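Protease 2A (Rhinovirus C, PDB 5X45) is probably a chymotrypsin-like cysteine protease that cleaves the viral polyprotein and carries a structural zinc ion. Local coordinates at residues Asp48-Tyr61 against Gly109-Ile121. Residues are numbered along the deposited sequence; the frame is centred on the assembly and turned at random.
With ZN (zinc ion), chain E.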
# COMPACT_ATOMS: atom_id res chain seq x y z
N ASP A 48 -14.04 1.48 0.66
CA ASP A 48 -12.90 2.35 0.36
C ASP A 48 -12.98 3.03 -1.00
O ASP A 48 -13.56 2.50 -1.95
CB ASP A 48 -11.58 1.57 0.46
CG ASP A 48 -11.40 0.90 1.81
OD1 ASP A 48 -11.80 1.51 2.83
OD2 ASP A 48 -10.83 -0.22 1.84
N VAL A 49 -12.33 4.19 -1.10
CA VAL A 49 -12.32 4.98 -2.33
C VAL A 49 -10.90 5.44 -2.66
O VAL A 49 -10.24 6.08 -1.84
CB VAL A 49 -13.23 6.21 -2.22
CG1 VAL A 49 -13.06 7.13 -3.43
CG2 VAL A 49 -14.69 5.78 -2.07
N ILE A 50 -10.43 5.11 -3.86
CA ILE A 50 -9.13 5.59 -4.32
C ILE A 50 -9.32 6.86 -5.15
O ILE A 50 -9.89 6.81 -6.24
CB ILE A 50 -8.39 4.51 -5.12
CG1 ILE A 50 -8.26 3.25 -4.26
CG2 ILE A 50 -7.02 5.01 -5.59
CD1 ILE A 50 -7.82 2.03 -5.03
N PRO A 51 -8.88 7.98 -4.61
CA PRO A 51 -9.09 9.29 -5.20
C PRO A 51 -8.18 9.53 -6.36
O PRO A 51 -7.19 8.90 -6.50
CB PRO A 51 -8.75 10.24 -4.06
CG PRO A 51 -7.96 9.45 -3.10
CD PRO A 51 -8.11 8.02 -3.37
N CYS A 52 -8.54 10.48 -7.19
CA CYS A 52 -7.68 10.86 -8.28
C CYS A 52 -7.08 12.17 -7.94
O CYS A 52 -6.84 12.97 -8.78
CB CYS A 52 -8.48 10.97 -9.57
SG CYS A 52 -8.95 9.35 -10.19
N CYS A 53 -6.84 12.38 -6.67
CA CYS A 53 -6.20 13.58 -6.23
C CYS A 53 -4.70 13.51 -6.45
O CYS A 53 -4.17 12.58 -7.05
CB CYS A 53 -6.60 13.94 -4.78
SG CYS A 53 -6.05 12.96 -3.35
N ASP A 54 -4.05 14.53 -5.97
CA ASP A 54 -2.60 14.75 -6.07
C ASP A 54 -1.90 14.72 -4.70
O ASP A 54 -0.68 14.87 -4.63
CB ASP A 54 -2.33 16.08 -6.78
CG ASP A 54 -2.90 17.28 -6.03
OD1 ASP A 54 -4.03 17.18 -5.50
OD2 ASP A 54 -2.23 18.34 -6.01
N CYS A 55 -2.67 14.53 -3.63
CA CYS A 55 -2.14 14.57 -2.27
C CYS A 55 -0.95 13.64 -2.01
O CYS A 55 -0.83 12.56 -2.60
CB CYS A 55 -3.24 14.23 -1.26
SG CYS A 55 -4.53 15.47 -1.16
N THR A 56 -0.05 14.09 -1.14
CA THR A 56 1.10 13.30 -0.71
C THR A 56 1.19 13.25 0.82
O THR A 56 2.06 12.59 1.38
CB THR A 56 2.42 13.87 -1.27
OG1 THR A 56 2.47 15.29 -1.04
CG2 THR A 56 2.55 13.59 -2.77
N ALA A 57 0.30 13.98 1.48
CA ALA A 57 0.25 14.01 2.94
C ALA A 57 -1.07 13.44 3.45
O ALA A 57 -2.14 13.66 2.87
CB ALA A 57 0.45 15.43 3.46
N GLY A 58 -1.00 12.72 4.57
CA GLY A 58 -2.18 12.15 5.17
C GLY A 58 -1.87 11.39 6.44
O GLY A 58 -1.03 11.80 7.25
N CYS A 59 -2.54 10.26 6.62
CA CYS A 59 -2.35 9.45 7.81
C CYS A 59 -2.31 7.98 7.44
O CYS A 59 -2.89 7.57 6.43
CB CYS A 59 -3.45 9.71 8.82
SG CYS A 59 -5.08 9.55 8.12
N TYR A 60 -1.62 7.17 8.23
CA TYR A 60 -1.54 5.76 7.91
C TYR A 60 -1.65 4.87 9.15
O TYR A 60 -1.32 5.28 10.26
CB TYR A 60 -0.25 5.45 7.14
CG TYR A 60 1.00 5.41 7.99
CD1 TYR A 60 1.68 6.58 8.32
CD2 TYR A 60 1.51 4.20 8.45
CE1 TYR A 60 2.83 6.53 9.08
CE2 TYR A 60 2.66 4.14 9.22
CZ TYR A 60 3.32 5.32 9.53
OH TYR A 60 4.47 5.27 10.29
N TYR A 61 -2.11 3.65 8.93
CA TYR A 61 -2.20 2.67 10.00
C TYR A 61 -0.87 1.93 10.19
O TYR A 61 -0.30 1.41 9.23
CB TYR A 61 -3.33 1.67 9.69
CG TYR A 61 -3.41 0.56 10.70
CD1 TYR A 61 -3.79 0.82 12.01
CD2 TYR A 61 -3.10 -0.74 10.34
CE1 TYR A 61 -3.86 -0.21 12.94
CE2 TYR A 61 -3.16 -1.77 11.27
CZ TYR A 61 -3.55 -1.49 12.57
OH TYR A 61 -3.62 -2.50 13.49
N GLY A 109 -0.88 -1.89 5.50
CA GLY A 109 -1.46 -0.80 6.26
C GLY A 109 -1.77 0.36 5.33
O GLY A 109 -0.97 0.71 4.46
N LYS A 110 -2.95 0.94 5.51
CA LYS A 110 -3.45 1.94 4.58
C LYS A 110 -2.90 3.34 4.80
O LYS A 110 -2.74 3.77 5.94
CB LYS A 110 -4.98 1.99 4.66
CG LYS A 110 -5.65 0.75 4.10
CD LYS A 110 -7.16 0.87 4.13
CE LYS A 110 -7.71 0.53 5.49
NZ LYS A 110 -9.20 0.63 5.51
N LEU A 111 -2.66 4.04 3.70
CA LEU A 111 -2.35 5.46 3.69
C LEU A 111 -3.54 6.24 3.13
O LEU A 111 -3.95 6.03 1.98
CB LEU A 111 -1.10 5.74 2.86
CG LEU A 111 -0.78 7.21 2.56
CD1 LEU A 111 -0.55 7.98 3.84
CD2 LEU A 111 0.44 7.30 1.67
N LEU A 112 -4.07 7.15 3.93
CA LEU A 112 -5.24 7.94 3.55
C LEU A 112 -4.98 9.43 3.50
O LEU A 112 -4.29 9.98 4.36
CB LEU A 112 -6.40 7.69 4.51
CG LEU A 112 -7.04 6.31 4.52
CD1 LEU A 112 -6.46 5.49 5.66
CD2 LEU A 112 -8.54 6.46 4.65
N CYS A 113 -5.54 10.07 2.49
CA CYS A 113 -5.68 11.52 2.49
C CYS A 113 -7.14 11.86 2.80
O CYS A 113 -7.93 10.97 3.11
CB CYS A 113 -5.24 12.10 1.16
SG CYS A 113 -6.34 11.67 -0.20
N LYS A 114 -7.51 13.12 2.69
CA LYS A 114 -8.87 13.53 2.97
C LYS A 114 -9.86 12.83 2.03
O LYS A 114 -10.97 12.47 2.43
CB LYS A 114 -8.99 15.05 2.86
CG LYS A 114 -10.41 15.55 2.73
CD LYS A 114 -10.46 16.89 2.02
CE LYS A 114 -11.89 17.29 1.75
NZ LYS A 114 -12.71 17.22 2.99
N HIS A 115 -9.46 12.62 0.78
CA HIS A 115 -10.36 12.10 -0.24
C HIS A 115 -10.47 10.56 -0.31
O HIS A 115 -11.39 10.03 -0.93
CB HIS A 115 -9.93 12.65 -1.60
CG HIS A 115 -9.89 14.14 -1.64
ND1 HIS A 115 -8.71 14.85 -1.80
CD2 HIS A 115 -10.87 15.06 -1.53
CE1 HIS A 115 -8.98 16.14 -1.79
NE2 HIS A 115 -10.28 16.30 -1.62
N GLY A 116 -9.56 9.85 0.34
CA GLY A 116 -9.63 8.41 0.38
C GLY A 116 -8.30 7.72 0.55
O GLY A 116 -7.33 8.31 1.02
N VAL A 117 -8.26 6.44 0.19
CA VAL A 117 -7.05 5.65 0.31
C VAL A 117 -6.16 5.83 -0.92
O VAL A 117 -6.60 5.61 -2.04
CB VAL A 117 -7.38 4.16 0.48
CG1 VAL A 117 -6.12 3.38 0.83
CG2 VAL A 117 -8.44 3.98 1.57
N ILE A 118 -4.91 6.23 -0.71
CA ILE A 118 -4.03 6.45 -1.85
C ILE A 118 -2.84 5.49 -1.85
O ILE A 118 -2.10 5.44 -2.83
CB ILE A 118 -3.46 7.90 -1.87
CG1 ILE A 118 -2.65 8.18 -0.61
CG2 ILE A 118 -4.57 8.92 -2.05
CD1 ILE A 118 -2.01 9.55 -0.59
N GLY A 119 -2.68 4.71 -0.79
CA GLY A 119 -1.51 3.85 -0.68
C GLY A 119 -1.56 2.75 0.36
O GLY A 119 -2.48 2.68 1.18
N MET A 120 -0.57 1.87 0.29
CA MET A 120 -0.42 0.76 1.24
C MET A 120 1.05 0.60 1.59
O MET A 120 1.91 0.70 0.71
CB MET A 120 -0.92 -0.56 0.65
CG MET A 120 -2.40 -0.84 0.81
SD MET A 120 -2.79 -2.53 0.25
CE MET A 120 -2.16 -2.49 -1.43
N ILE A 121 1.35 0.35 2.85
CA ILE A 121 2.73 0.09 3.24
C ILE A 121 3.25 -1.12 2.48
O ILE A 121 2.58 -2.15 2.43
CB ILE A 121 2.88 -0.16 4.73
CG1 ILE A 121 2.47 1.08 5.53
CG2 ILE A 121 4.31 -0.61 5.04
CD1 ILE A 121 2.62 0.92 7.01
ZN ZN E . -6.49 13.76 -1.63
O HOH W 1 -4.87 15.12 2.89
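The zinc site of the 2A protease ties the loop leading into strand 57-61 to the hairpin of strands 110-113 and 116-121, at one end of the six-stranded antiparallel barrel expected of a chymotrypsin-like fold. Cys-53 and Cys-55 come from the loop, Cys-113 and His-115 from the hairpin. The zinc ion lies 1.9 Å from Cys-53 SG and 2.5 Å from His-115 ND1, with Cys-113 SG and Cys-55 SG completing the set of four. Both loop sulfurs stand at the edge of the imidazole, near its plane, as expected when ND1 points at the metal. In Cys-53 and Cys-113 alike, SG sits between the backbone N and the carbonyl carbon (chi1 70° and 68°), which turns each thiolate toward the ion. The backbone N of His-115 also gives a weak hydrogen bond to Cys-113 SG.

Next to the metal site, Pro-51 packs against the hairpin: its CB rests on His-115 CB, and its CG meets Ile-118 CG2 at 3.6 Å, the two side chains crossing at about a right angle. Two residues earlier, Val-117 N donates to Val-49 O (2.9 Å), tilted out of the carbonyl plane.

Beyond the site, strand 57-61 pairs antiparallel with strand 110-113 and closes the barrel. Cys-59 and Leu-112 form a hydrogen-bonded pair, with Leu-112 N to Cys-59 O nearly straight at 2.8 Å, and Tyr-61 N reaches Lys-110 O. On the face of Tyr-60 and Leu-111, the Tyr-60 ring meets Ile-121 CD1 obliquely (3.8 Å to CD2) and packs edge-to-face with Phe-131. Three thiolates would leave the zinc centre net negative if all are deprotonated, and ligands drawn from both segments make the ion a cross-link, consistent with a structural role.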